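Local coordinates for sortase family protein (Streptococcus agalactiae, PDB 4D7W) that probably joins pilin subunits by cysteine-dependent transpeptidation, as a class C sortase involved in building the type 2b pilus of group B Streptococcus, at residues D50-L55 / L77-S82; I68-I73 / D125-G130; Y142-D147 / D167-V172; T151-D156 / N180-L185. All coordinates share one frame; numbering follows the deposited sequence.

Interaction 1 of 4, residues D50-L55 / L77-S82; sequences DYNSQL and LYHGTS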
loop_
_atom_site.group_PDB
_atom_site.type_symbol
_atom_site.label_atom_id
_atom_site.label_comp_id
_atom_site.label_asym_id
_atom_site.label_seq_id
_atom_site.Cartn_x
_atom_site.Cartn_y
_atom_site.Cartn_z
ATOM N N ASP A 50 10.746 -8.671 -10.996
ATOM C CA ASP A 50 9.362 -9.085 -11.186
ATOM C C ASP A 50 8.421 -8.082 -10.517
ATOM O O ASP A 50 7.434 -7.623 -11.103
ATOM C CB ASP A 50 9.121 -10.482 -10.609
ATOM C CG ASP A 50 7.705 -11.002 -10.901
ATOM O OD1 ASP A 50 7.063 -10.514 -11.868
ATOM O OD2 ASP A 50 7.237 -11.908 -10.171
ATOM N N TYR A 51 8.738 -7.751 -9.273
ATOM C CA TYR A 51 7.956 -6.785 -8.503
ATOM C C TYR A 51 7.797 -5.456 -9.247
ATOM O O TYR A 51 6.690 -4.949 -9.380
ATOM C CB TYR A 51 8.614 -6.572 -7.143
ATOM C CG TYR A 51 8.085 -5.393 -6.346
ATOM C CD1 TYR A 51 6.769 -5.358 -5.915
ATOM C CD2 TYR A 51 8.908 -4.334 -6.001
ATOM C CE1 TYR A 51 6.275 -4.292 -5.175
ATOM C CE2 TYR A 51 8.414 -3.248 -5.254
ATOM C CZ TYR A 51 7.104 -3.242 -4.849
ATOM O OH TYR A 51 6.601 -2.186 -4.117
ATOM N N ASN A 52 8.891 -4.901 -9.761
ATOM C CA ASN A 52 8.808 -3.614 -10.443
ATOM C C ASN A 52 7.928 -3.630 -11.691
ATOM O O ASN A 52 7.412 -2.590 -12.105
ATOM C CB ASN A 52 10.206 -3.111 -10.806
ATOM C CG ASN A 52 10.974 -2.633 -9.592
ATOM O OD1 ASN A 52 10.380 -2.248 -8.583
ATOM N ND2 ASN A 52 12.298 -2.646 -9.681
ATOM N N SER A 53 7.748 -4.806 -12.280
ATOM C CA SER A 53 6.896 -4.939 -13.457
ATOM C C SER A 53 5.427 -5.091 -13.091
ATOM O O SER A 53 4.572 -5.094 -13.978
ATOM C CB SER A 53 7.321 -6.150 -14.290
ATOM O OG SER A 53 6.935 -7.356 -13.637
ATOM N N GLN A 54 5.121 -5.284 -11.805
ATOM C CA GLN A 54 3.727 -5.522 -11.435
ATOM C C GLN A 54 3.010 -4.191 -11.279
ATOM O O GLN A 54 3.579 -3.251 -10.745
ATOM C CB GLN A 54 3.623 -6.351 -10.139
ATOM C CG GLN A 54 4.235 -7.745 -10.254
ATOM C CD GLN A 54 3.424 -8.667 -11.169
ATOM O OE1 GLN A 54 2.252 -8.410 -11.429
ATOM N NE2 GLN A 54 4.048 -9.735 -11.655
ATOM N N LEU A 55 1.766 -4.120 -11.751
ATOM C CA LEU A 55 0.914 -2.932 -11.615
ATOM C C LEU A 55 1.589 -1.679 -12.182
ATOM O O LEU A 55 1.421 -0.582 -11.660
ATOM C CB LEU A 55 0.535 -2.711 -10.139
ATOM C CG LEU A 55 -0.277 -3.868 -9.552
ATOM C CD1 LEU A 55 -0.649 -3.575 -8.098
ATOM C CD2 LEU A 55 -1.508 -4.080 -10.392
ATOM N N LEU A 77 0.512 6.048 -4.804
ATOM C CA LEU A 77 1.231 4.906 -4.230
ATOM C C LEU A 77 2.343 4.450 -5.145
ATOM O O LEU A 77 2.073 4.143 -6.301
ATOM C CB LEU A 77 0.299 3.703 -4.025
ATOM C CG LEU A 77 -0.738 3.736 -2.923
ATOM C CD1 LEU A 77 -1.522 2.428 -2.954
ATOM C CD2 LEU A 77 -0.052 3.930 -1.580
ATOM N N TYR A 78 3.569 4.346 -4.642
ATOM C CA TYR A 78 4.669 3.909 -5.497
ATOM C C TYR A 78 5.279 2.567 -5.071
ATOM O O TYR A 78 5.199 2.178 -3.907
ATOM C CB TYR A 78 5.755 4.995 -5.535
ATOM C CG TYR A 78 5.338 6.233 -6.313
ATOM C CD1 TYR A 78 4.625 7.251 -5.701
ATOM C CD2 TYR A 78 5.642 6.369 -7.670
ATOM C CE1 TYR A 78 4.230 8.383 -6.403
ATOM C CE2 TYR A 78 5.241 7.492 -8.381
ATOM C CZ TYR A 78 4.539 8.494 -7.732
ATOM O OH TYR A 78 4.135 9.611 -8.407
ATOM N N HIS A 79 5.902 1.872 -6.026
ATOM C CA HIS A 79 6.755 0.728 -5.721
ATOM C C HIS A 79 7.854 1.107 -4.730
ATOM O O HIS A 79 8.539 2.110 -4.913
ATOM C CB HIS A 79 7.424 0.170 -6.988
ATOM C CG HIS A 79 6.487 -0.540 -7.930
ATOM N ND1 HIS A 79 5.666 0.129 -8.810
ATOM C CD2 HIS A 79 6.263 -1.859 -8.142
ATOM C CE1 HIS A 79 4.975 -0.743 -9.526
ATOM N NE2 HIS A 79 5.315 -1.959 -9.139
ATOM N N GLY A 80 8.034 0.297 -3.691
ATOM C CA GLY A 80 9.194 0.435 -2.827
ATOM C C GLY A 80 9.049 1.594 -1.863
ATOM O O GLY A 80 8.073 2.331 -1.909
ATOM N N THR A 81 10.024 1.757 -0.979
ATOM C CA THR A 81 9.940 2.781 0.061
ATOM C C THR A 81 11.197 3.635 0.123
ATOM O O THR A 81 11.641 4.021 1.203
ATOM C CB THR A 81 9.704 2.146 1.430
ATOM O OG1 THR A 81 10.645 1.088 1.608
ATOM C CG2 THR A 81 8.309 1.553 1.501
ATOM N N SER A 82 11.765 3.933 -1.040
ATOM C CA SER A 82 12.944 4.792 -1.127
ATOM C C SER A 82 12.654 6.189 -0.576
ATOM O O SER A 82 11.494 6.606 -0.506
ATOM C CB SER A 82 13.416 4.883 -2.579
ATOM O OG SER A 82 12.377 5.364 -3.414
#

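Interaction 2 of 4, residues I68-I73 / D125-G130; sequences IPKINI and DKLKVG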
loop_
_atom_site.group_PDB
_atom_site.type_symbol
_atom_site.label_atom_id
_atom_site.label_comp_id
_atom_site.label_asym_id
_atom_site.label_seq_id
_atom_site.Cartn_x
_atom_site.Cartn_y
_atom_site.Cartn_z
ATOM N N ILE A 68 -8.115 8.363 2.101
ATOM C CA ILE A 68 -8.477 8.238 3.504
ATOM C C ILE A 68 -9.317 9.438 3.899
ATOM O O ILE A 68 -8.813 10.371 4.547
ATOM C CB ILE A 68 -7.242 8.149 4.409
ATOM C CG1 ILE A 68 -6.209 7.206 3.793
ATOM C CG2 ILE A 68 -7.639 7.697 5.810
ATOM C CD1 ILE A 68 -4.958 7.078 4.610
ATOM N N PRO A 69 -10.596 9.415 3.500
ATOM C CA PRO A 69 -11.575 10.499 3.641
ATOM C C PRO A 69 -11.586 11.121 5.019
ATOM O O PRO A 69 -11.747 12.330 5.127
ATOM C CB PRO A 69 -12.905 9.797 3.359
ATOM C CG PRO A 69 -12.537 8.738 2.373
ATOM C CD PRO A 69 -11.178 8.243 2.817
ATOM N N LYS A 70 -11.417 10.312 6.058
ATOM C CA LYS A 70 -11.527 10.834 7.407
ATOM C C LYS A 70 -10.459 11.894 7.704
ATOM O O LYS A 70 -10.725 12.858 8.423
ATOM C CB LYS A 70 -11.446 9.704 8.430
ATOM C CG LYS A 70 -11.793 10.181 9.825
ATOM C CD LYS A 70 -11.644 9.088 10.861
ATOM C CE LYS A 70 -12.213 9.538 12.196
ATOM N NZ LYS A 70 -11.979 8.515 13.251
ATOM N N ILE A 71 -9.264 11.730 7.142
ATOM C CA ILE A 71 -8.179 12.671 7.400
ATOM C C ILE A 71 -7.759 13.422 6.140
ATOM O O ILE A 71 -6.685 14.024 6.104
ATOM C CB ILE A 71 -6.947 11.962 8.000
ATOM C CG1 ILE A 71 -6.393 10.923 7.012
ATOM C CG2 ILE A 71 -7.298 11.315 9.329
ATOM C CD1 ILE A 71 -5.267 10.074 7.570
ATOM N N ASN A 72 -8.608 13.380 5.116
ATOM C CA ASN A 72 -8.426 14.172 3.895
ATOM C C ASN A 72 -7.105 13.923 3.173
ATOM O O ASN A 72 -6.410 14.860 2.743
ATOM C CB ASN A 72 -8.553 15.659 4.222
ATOM C CG ASN A 72 -9.836 15.980 4.967
ATOM O OD1 ASN A 72 -9.826 16.209 6.181
ATOM N ND2 ASN A 72 -10.952 15.989 4.244
ATOM N N ILE A 73 -6.774 12.648 3.041
ATOM C CA ILE A 73 -5.590 12.236 2.324
ATOM C C ILE A 73 -5.979 11.569 1.015
ATOM O O ILE A 73 -6.834 10.675 0.976
ATOM C CB ILE A 73 -4.733 11.259 3.161
ATOM C CG1 ILE A 73 -4.143 11.960 4.388
ATOM C CG2 ILE A 73 -3.643 10.631 2.299
ATOM C CD1 ILE A 73 -3.191 13.118 4.066
ATOM N N ASP A 125 -2.894 8.823 13.283
ATOM C CA ASP A 125 -3.377 8.521 14.615
ATOM C C ASP A 125 -4.860 8.867 14.795
ATOM O O ASP A 125 -5.465 8.483 15.787
ATOM C CB ASP A 125 -2.529 9.258 15.666
ATOM C CG ASP A 125 -2.530 10.766 15.479
ATOM O OD1 ASP A 125 -2.579 11.250 14.333
ATOM O OD2 ASP A 125 -2.475 11.475 16.489
ATOM N N LYS A 126 -5.446 9.601 13.859
ATOM C CA LYS A 126 -6.860 9.956 13.992
ATOM C C LYS A 126 -7.771 8.777 13.605
ATOM O O LYS A 126 -8.958 8.754 13.943
ATOM C CB LYS A 126 -7.200 11.191 13.147
ATOM C CG LYS A 126 -6.425 12.475 13.502
ATOM C CD LYS A 126 -6.706 12.949 14.911
ATOM C CE LYS A 126 -6.134 14.359 15.165
ATOM N NZ LYS A 126 -4.647 14.435 15.013
ATOM N N LEU A 127 -7.214 7.802 12.892
ATOM C CA LEU A 127 -7.978 6.626 12.480
ATOM C C LEU A 127 -8.351 5.741 13.651
ATOM O O LEU A 127 -7.585 5.586 14.606
ATOM C CB LEU A 127 -7.194 5.805 11.466
ATOM C CG LEU A 127 -6.951 6.494 10.124
ATOM C CD1 LEU A 127 -6.229 5.562 9.167
ATOM C CD2 LEU A 127 -8.276 6.938 9.537
ATOM N N LYS A 128 -9.525 5.131 13.545
ATOM C CA LYS A 128 -10.117 4.366 14.633
ATOM C C LYS A 128 -10.630 3.021 14.101
ATOM O O LYS A 128 -10.920 2.909 12.909
ATOM C CB LYS A 128 -11.249 5.178 15.254
ATOM C CG LYS A 128 -11.605 4.807 16.661
ATOM C CD LYS A 128 -12.514 5.874 17.262
ATOM C CE LYS A 128 -11.958 7.277 17.033
ATOM N NZ LYS A 128 -12.824 8.319 17.661
ATOM N N VAL A 129 -10.731 2.003 14.955
ATOM C CA VAL A 129 -11.362 0.745 14.515
ATOM C C VAL A 129 -12.718 1.055 13.873
ATOM O O VAL A 129 -13.489 1.871 14.387
ATOM C CB VAL A 129 -11.567 -0.257 15.680
ATOM C CG1 VAL A 129 -12.309 -1.501 15.189
ATOM C CG2 VAL A 129 -10.248 -0.645 16.303
ATOM N N GLY A 130 -12.996 0.426 12.736
ATOM C CA GLY A 130 -14.216 0.716 12.001
ATOM C C GLY A 130 -14.094 1.681 10.829
ATOM O O GLY A 130 -14.909 1.641 9.911
#

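Interaction 3 of 4, residues Y142-D147 / D167-V172; sequences YTYQVD and DYQTLV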
loop_
_atom_site.group_PDB
_atom_site.type_symbol
_atom_site.label_atom_id
_atom_site.label_comp_id
_atom_site.label_asym_id
_atom_site.label_seq_id
_atom_site.Cartn_x
_atom_site.Cartn_y
_atom_site.Cartn_z
ATOM N N TYR A 142 -10.446 -0.903 -4.042
ATOM C CA TYR A 142 -10.195 -1.884 -2.988
ATOM C C TYR A 142 -10.395 -1.231 -1.636
ATOM O O TYR A 142 -9.719 -0.264 -1.325
ATOM C CB TYR A 142 -8.773 -2.452 -3.099
ATOM C CG TYR A 142 -8.537 -3.098 -4.431
ATOM C CD1 TYR A 142 -8.213 -2.327 -5.547
ATOM C CD2 TYR A 142 -8.678 -4.471 -4.593
ATOM C CE1 TYR A 142 -8.041 -2.903 -6.792
ATOM C CE2 TYR A 142 -8.490 -5.060 -5.832
ATOM C CZ TYR A 142 -8.169 -4.268 -6.920
ATOM O OH TYR A 142 -7.975 -4.843 -8.140
ATOM N N THR A 143 -11.318 -1.755 -0.835
ATOM C CA THR A 143 -11.668 -1.115 0.423
ATOM C C THR A 143 -11.173 -1.902 1.622
ATOM O O THR A 143 -11.299 -3.129 1.664
ATOM C CB THR A 143 -13.176 -0.938 0.542
ATOM O OG1 THR A 143 -13.673 -0.377 -0.678
ATOM C CG2 THR A 143 -13.520 -0.041 1.740
ATOM N N TYR A 144 -10.621 -1.185 2.597
ATOM C CA TYR A 144 -10.096 -1.793 3.814
ATOM C C TYR A 144 -10.677 -1.080 5.018
ATOM O O TYR A 144 -10.927 0.122 4.973
ATOM C CB TYR A 144 -8.550 -1.752 3.834
ATOM C CG TYR A 144 -7.990 -2.786 2.881
ATOM C CD1 TYR A 144 -7.845 -2.499 1.536
ATOM C CD2 TYR A 144 -7.667 -4.065 3.322
ATOM C CE1 TYR A 144 -7.384 -3.474 0.629
ATOM C CE2 TYR A 144 -7.202 -5.036 2.442
ATOM C CZ TYR A 144 -7.057 -4.731 1.095
ATOM O OH TYR A 144 -6.601 -5.686 0.222
ATOM N N GLN A 145 -10.897 -1.834 6.086
ATOM C CA GLN A 145 -11.528 -1.302 7.289
ATOM C C GLN A 145 -10.635 -1.539 8.509
ATOM O O GLN A 145 -10.182 -2.665 8.741
ATOM C CB GLN A 145 -12.904 -1.952 7.481
ATOM C CG GLN A 145 -13.498 -1.719 8.836
ATOM C CD GLN A 145 -14.795 -2.453 9.011
ATOM O OE1 GLN A 145 -14.925 -3.301 9.884
ATOM N NE2 GLN A 145 -15.764 -2.136 8.178
ATOM N N VAL A 146 -10.380 -0.484 9.284
ATOM C CA VAL A 146 -9.462 -0.605 10.404
ATOM C C VAL A 146 -9.982 -1.623 11.390
ATOM O O VAL A 146 -11.139 -1.553 11.798
ATOM C CB VAL A 146 -9.258 0.740 11.134
ATOM C CG1 VAL A 146 -8.283 0.574 12.298
ATOM C CG2 VAL A 146 -8.744 1.778 10.170
ATOM N N ASP A 147 -9.141 -2.578 11.767
ATOM C CA ASP A 147 -9.560 -3.552 12.766
ATOM C C ASP A 147 -8.520 -3.731 13.853
ATOM O O ASP A 147 -8.770 -4.424 14.823
ATOM C CB ASP A 147 -9.895 -4.907 12.117
ATOM C CG ASP A 147 -8.665 -5.661 11.570
ATOM O OD1 ASP A 147 -7.506 -5.318 11.880
ATOM O OD2 ASP A 147 -8.879 -6.645 10.824
ATOM N N ASP A 167 -7.129 -11.221 4.239
ATOM C CA ASP A 167 -6.757 -10.187 3.271
ATOM C C ASP A 167 -6.553 -8.873 4.046
ATOM O O ASP A 167 -7.525 -8.171 4.346
ATOM C CB ASP A 167 -7.853 -10.049 2.194
ATOM C CG ASP A 167 -7.527 -9.013 1.124
ATOM O OD1 ASP A 167 -6.626 -8.156 1.320
ATOM O OD2 ASP A 167 -8.202 -9.054 0.071
ATOM N N TYR A 168 -5.292 -8.575 4.366
ATOM C CA TYR A 168 -4.900 -7.454 5.230
ATOM C C TYR A 168 -4.149 -6.364 4.482
ATOM O O TYR A 168 -3.386 -6.652 3.568
ATOM C CB TYR A 168 -3.992 -7.931 6.370
ATOM C CG TYR A 168 -4.681 -8.702 7.482
ATOM C CD1 TYR A 168 -5.919 -8.298 7.976
ATOM C CD2 TYR A 168 -4.080 -9.817 8.051
ATOM C CE1 TYR A 168 -6.548 -8.991 9.005
ATOM C CE2 TYR A 168 -4.706 -10.520 9.074
ATOM C CZ TYR A 168 -5.932 -10.097 9.547
ATOM O OH TYR A 168 -6.537 -10.788 10.561
ATOM N N GLN A 169 -4.334 -5.117 4.911
ATOM C CA GLN A 169 -3.459 -4.036 4.484
ATOM C C GLN A 169 -3.127 -3.185 5.709
ATOM O O GLN A 169 -4.026 -2.780 6.440
ATOM C CB GLN A 169 -4.120 -3.200 3.387
ATOM C CG GLN A 169 -3.237 -2.136 2.749
ATOM C CD GLN A 169 -3.865 -1.571 1.488
ATOM O OE1 GLN A 169 -4.445 -0.487 1.511
ATOM N NE2 GLN A 169 -3.766 -2.315 0.384
ATOM N N THR A 170 -1.843 -2.943 5.940
ATOM C CA THR A 170 -1.413 -2.141 7.092
ATOM C C THR A 170 -0.800 -0.836 6.619
ATOM O O THR A 170 -0.013 -0.822 5.668
ATOM C CB THR A 170 -0.396 -2.906 7.959
ATOM O OG1 THR A 170 -1.036 -4.044 8.526
ATOM C CG2 THR A 170 0.157 -2.031 9.109
ATOM N N LEU A 171 -1.184 0.260 7.272
ATOM C CA LEU A 171 -0.591 1.554 7.012
ATOM C C LEU A 171 0.380 1.853 8.161
ATOM O O LEU A 171 0.022 1.737 9.331
ATOM C CB LEU A 171 -1.672 2.639 6.880
ATOM C CG LEU A 171 -2.852 2.332 5.944
ATOM C CD1 LEU A 171 -3.815 3.500 5.930
ATOM C CD2 LEU A 171 -2.390 1.953 4.494
ATOM N N VAL A 172 1.611 2.205 7.806
ATOM C CA VAL A 172 2.703 2.330 8.750
ATOM C C VAL A 172 3.268 3.738 8.727
ATOM O O VAL A 172 3.526 4.293 7.657
ATOM C CB VAL A 172 3.848 1.348 8.422
ATOM C CG1 VAL A 172 4.975 1.476 9.459
ATOM C CG2 VAL A 172 3.317 -0.091 8.351
HETATM O O HOH W 1 -3.961 -5.500 -0.238
HETATM O O HOH W 2 -9.082 -10.016 11.104
#

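Interaction 4 of 4, residues T151-D156 / N180-L185; sequences TVKPDD and NTHRLL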
loop_
_atom_site.group_PDB
_atom_site.type_symbol
_atom_site.label_atom_id
_atom_site.label_comp_id
_atom_site.label_asym_id
_atom_site.label_seq_id
_atom_site.Cartn_x
_atom_site.Cartn_y
_atom_site.Cartn_z
ATOM N N THR A 151 1.133 0.198 18.397
ATOM C CA THR A 151 2.399 0.913 18.440
ATOM C C THR A 151 3.506 -0.035 18.895
ATOM O O THR A 151 3.393 -0.669 19.941
ATOM C CB THR A 151 2.309 2.115 19.369
ATOM O OG1 THR A 151 1.270 2.969 18.890
ATOM C CG2 THR A 151 3.630 2.888 19.397
ATOM N N VAL A 152 4.569 -0.134 18.101
ATOM C CA VAL A 152 5.584 -1.159 18.301
ATOM C C VAL A 152 6.980 -0.612 18.081
ATOM O O VAL A 152 7.153 0.420 17.438
ATOM C CB VAL A 152 5.363 -2.367 17.349
ATOM C CG1 VAL A 152 3.940 -2.894 17.489
ATOM C CG2 VAL A 152 5.661 -1.988 15.888
ATOM N N LYS A 153 7.973 -1.299 18.635
ATOM C CA LYS A 153 9.369 -0.972 18.375
ATOM C C LYS A 153 9.707 -1.234 16.913
ATOM O O LYS A 153 9.122 -2.113 16.284
ATOM C CB LYS A 153 10.305 -1.785 19.274
ATOM C CG LYS A 153 10.133 -1.517 20.752
ATOM C CD LYS A 153 11.383 -1.921 21.511
ATOM C CE LYS A 153 11.173 -1.836 23.018
ATOM N NZ LYS A 153 10.239 -2.900 23.494
ATOM N N PRO A 154 10.659 -0.468 16.369
ATOM C CA PRO A 154 11.042 -0.569 14.957
ATOM C C PRO A 154 11.373 -1.985 14.503
ATOM O O PRO A 154 11.115 -2.311 13.344
ATOM C CB PRO A 154 12.275 0.327 14.873
ATOM C CG PRO A 154 12.035 1.356 15.926
ATOM C CD PRO A 154 11.377 0.613 17.061
ATOM N N ASP A 155 11.909 -2.820 15.388
ATOM C CA ASP A 155 12.308 -4.166 14.968
ATOM C C ASP A 155 11.217 -5.235 15.194
ATOM O O ASP A 155 11.432 -6.420 14.923
ATOM C CB ASP A 155 13.615 -4.585 15.672
ATOM C CG ASP A 155 13.519 -4.533 17.195
ATOM O OD1 ASP A 155 12.408 -4.316 17.731
ATOM O OD2 ASP A 155 14.564 -4.723 17.862
ATOM N N ASP A 156 10.046 -4.815 15.668
ATOM C CA ASP A 156 8.951 -5.752 15.946
ATOM C C ASP A 156 8.112 -5.981 14.688
ATOM O O ASP A 156 7.355 -5.102 14.281
ATOM C CB ASP A 156 8.077 -5.213 17.079
ATOM C CG ASP A 156 7.028 -6.205 17.548
ATOM O OD1 ASP A 156 6.870 -7.266 16.915
ATOM O OD2 ASP A 156 6.353 -5.911 18.564
ATOM N N ASN A 180 9.484 9.805 16.819
ATOM C CA ASN A 180 9.829 8.776 15.844
ATOM C C ASN A 180 10.671 7.632 16.390
ATOM O O ASN A 180 11.518 7.089 15.684
ATOM C CB ASN A 180 10.554 9.423 14.673
ATOM C CG ASN A 180 9.766 10.570 14.070
ATOM O OD1 ASN A 180 8.603 10.410 13.704
ATOM N ND2 ASN A 180 10.389 11.752 13.993
ATOM N N THR A 181 10.420 7.257 17.636
ATOM C CA THR A 181 11.096 6.128 18.254
ATOM C C THR A 181 10.377 4.813 17.957
ATOM O O THR A 181 10.968 3.737 18.024
ATOM C CB THR A 181 11.182 6.297 19.776
ATOM O OG1 THR A 181 9.863 6.502 20.298
ATOM C CG2 THR A 181 12.058 7.493 20.148
ATOM N N HIS A 182 9.092 4.910 17.632
ATOM C CA HIS A 182 8.249 3.741 17.421
ATOM C C HIS A 182 7.565 3.758 16.070
ATOM O O HIS A 182 7.677 4.720 15.312
ATOM C CB HIS A 182 7.187 3.650 18.510
ATOM C CG HIS A 182 7.742 3.277 19.840
ATOM N ND1 HIS A 182 8.669 4.054 20.497
ATOM C CD2 HIS A 182 7.525 2.197 20.626
ATOM C CE1 HIS A 182 8.990 3.476 21.641
ATOM N NE2 HIS A 182 8.312 2.347 21.742
ATOM N N ARG A 183 6.824 2.693 15.794
ATOM C CA ARG A 183 6.054 2.626 14.570
ATOM C C ARG A 183 4.589 2.464 14.925
ATOM O O ARG A 183 4.213 1.618 15.756
ATOM C CB ARG A 183 6.548 1.475 13.683
ATOM C CG ARG A 183 8.041 1.573 13.314
ATOM C CD ARG A 183 8.356 2.844 12.500
ATOM N NE ARG A 183 9.787 3.034 12.224
ATOM C CZ ARG A 183 10.574 3.924 12.836
ATOM N NH1 ARG A 183 10.086 4.724 13.777
ATOM N NH2 ARG A 183 11.859 4.020 12.507
ATOM N N LEU A 184 3.765 3.300 14.313
ATOM C CA LEU A 184 2.325 3.172 14.426
ATOM C C LEU A 184 1.826 2.272 13.284
ATOM O O LEU A 184 2.069 2.568 12.114
ATOM C CB LEU A 184 1.659 4.548 14.371
ATOM C CG LEU A 184 0.134 4.529 14.384
ATOM C CD1 LEU A 184 -0.371 3.946 15.699
ATOM C CD2 LEU A 184 -0.409 5.920 14.147
ATOM N N LEU A 185 1.161 1.173 13.623
ATOM C CA LEU A 185 0.647 0.254 12.605
ATOM C C LEU A 185 -0.867 0.252 12.608
ATOM O O LEU A 185 -1.479 -0.116 13.595
ATOM C CB LEU A 185 1.139 -1.172 12.839
ATOM C CG LEU A 185 2.600 -1.410 13.203
ATOM C CD1 LEU A 185 2.851 -2.897 13.374
ATOM C CD2 LEU A 185 3.495 -0.826 12.140
#

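Interaction 1 of 4, residues D50-L55 / L77-S82
Tyr-51 sends its ring out with CG anti to the backbone N (chi1 168°), while His-79 holds CG anti to its carbonyl carbon (chi1 -71°), and the two side chains run alongside each other from opposite ends. The result is a T-shaped (edge-to-face) aromatic pair that lays helix 45-52 against the end of strand 73-79 of the sortase beta-barrel. The ring planes stand 67° apart with centroids separated by 4.9 Å. His-79 CD2 is the atom that points in, over one face of the tyrosine and 3.7 Å from Tyr-51 CZ. Both flat rings are further held by polar bonds. Tyr-51 OH receives the backbone N of Gly-80 at 2.9 Å, near the plane of its ring, and the same hydroxyl is hydrogen-bonded to His-92 ND1, whose ring also meets that of Tyr-51. Tyrosine therefore suits a buried place that asks for both a broad face and a polar tip. Gly-80 follows with a positive phi, which glycine adopts readily. Just past the helix, Gln-54 turns its amide away from the histidine; its NE2 reaches Asp-50 OD1 at 3.1 Å, approaching from above the carboxylate plane. One imidazole nitrogen, His-79 ND1, is hydrogen-bonded to Gly-61 O, so that carbonyl oxygens meet both ring nitrogens, an environment that would favour a protonated, cationic ring. The NE2 bond is short but bent: His-79 NE2 donates to Gln-54 O at 2.7 Å, from within the carbonyl plane, and the oxygen lies in the plane of the imidazole.

Interaction 2 of 4, residues I68-I73 / D125-G130
Ile-68 and Leu-127 form the apolar heart of this loop-to-loop contact, their side chains crossing at about a right angle where Ile-68 CG2 meets Leu-127 CD2 at 3.9 Å. The same Leu-127 methyl lies 4.2 Å from Lys-70 CD. Ile-71 adds its CG2, which a chi1 of 62° puts anti to the carbonyl carbon, 3.8 Å from Lys-126 CB. Branched aliphatic residues fit here because they fill the buried side of the turn joining strands 62-68 and 73-79, which ends in a G1 beta bulge where Asn-72 and Ile-73 both face Ile-68.

The polar part belongs to Lys-70. Its chain is extended throughout, with CG anti to the backbone N (chi1 -170°), and this length carries the ammonium across to the loop. There Lys-70 NZ donates to Lys-126 O at 3.1 Å, somewhat tilted from the carbonyl plane, and makes a salt bridge with Asp-131 OD2, which also accepts the backbone N of Lys-128.

The third element is electrostatic: Lys-70 NZ and Lys-128 NZ stand 4.5 Å apart. Two like charges so near each other would be costly by themselves, so the carboxylate of Asp-131 probably offsets the repulsion.

Interaction 3 of 4, residues Y142-D147 / D167-V172
Tyr-144 projects from CB toward strand 167-172, and with CG anti to the carbonyl carbon (chi1 -75°) its ring comes to lie beside Gln-169. Tyr-144 CD2 lies 3.7 Å from Gln-169 CB, a methylene that stands over the ring face almost along its normal in a CH-pi contact. The glutamine amide stacks loosely on the ring, its plane turned by 25°. On the other flank CE2 runs past Asp-167 OD1. At the tip, Tyr-144 OH donates to Asp-167 OD1 at 2.7 Å, on the syn side of the carboxylate, and accepts a hydrogen bond from a water that is weakly bonded to Gln-169 NE2. Tyrosine suits the place by offering a flat face to an aliphatic stem and a hydroxyl to the carboxylate of Asp-167; Asp-167 OD2 is itself paired with Arg-190, and Gln-169 OE1 with Trp-133.

A second water joins Tyr-168 OH and, weakly, Asp-147 OD2, which is also hydrogen-bonded to His-189 ND1, while Asp-147 OD1 forms a salt bridge with Arg-187. The two strand segments cross at 71°, their axes 7.9 Å apart, and do not pair; strand 182-191 pairs with both, so side chains pack across the inside of the curled sheet.

Interaction 4 of 4, residues T151-D156 / N180-L185
Val-152 and Arg-183 form an antiparallel hydrogen-bonded pair: Val-152 N donates to Arg-183 O at 2.9 Å, and Arg-183 N to Val-152 O at 2.8 Å, both bonds nearly straight. Thr-151 and Leu-184 make the adjoining non-hydrogen-bonded pair, where Thr-151 CA approaches Arg-183 O at 3.3 Å in a CA-H...O contact.

The arginine bends at chi2 (-62°), which swings its NH1 back onto its own strand to donate to His-182 O at 2.9 Å, from above that carbonyl's plane. One face of the guanidinium is covered by Pro-154, whose CG sits over its centre, 4.2 Å above the plane. Proline suits this spot doubly, being rigid and flat-sided and having the phi needed for the second position of the type I turn Lys-153 to Asp-156. Its CD also touches Thr-181 O.

Farther out the contact is apolar. Val-152 CG2 meets Leu-185 CD1 at 3.9 Å, on the buried side, while Thr-151 CG2 lies 3.7 Å from His-182 CB near the surface. Thr-181 OG1 shares a hydrogen bond with His-182 ND1, fixing the imidazole's rotation beside Val-152 O.

Strand 182-191 runs between 140-152 and 167-175, pairing with each; Thr-181 and His-182 form a classic bulge opposite Thr-175. Arg-183 touches Cys-174 of strand 167-175, consistent with the cysteine and arginine that neighbour each other in sortase active sites.

In the fold
Interactions 3 and 4 share strand 140-152; interaction 4 uses strand 182-191 itself, while the two strands of interaction 3 both pair with it. They differ in kind: 4 is true strand pairing near the surface, its edges exposed, whereas 3 is a buried side-chain contact between strands that do not pair. They touch directly, Val-172 CG1 lying 3.8 Å from Leu-185 CD2. Interaction 2, joining two loops with buried aliphatic groups beneath exposed lysines, adjoins 3 through Gly-130 N and Val-146 O. Interaction 1 stands apart on the far side of the chain's centre from 2 and 3, where an aromatic pair and main-chain bonds attach a helix and the loop after it to the sheet.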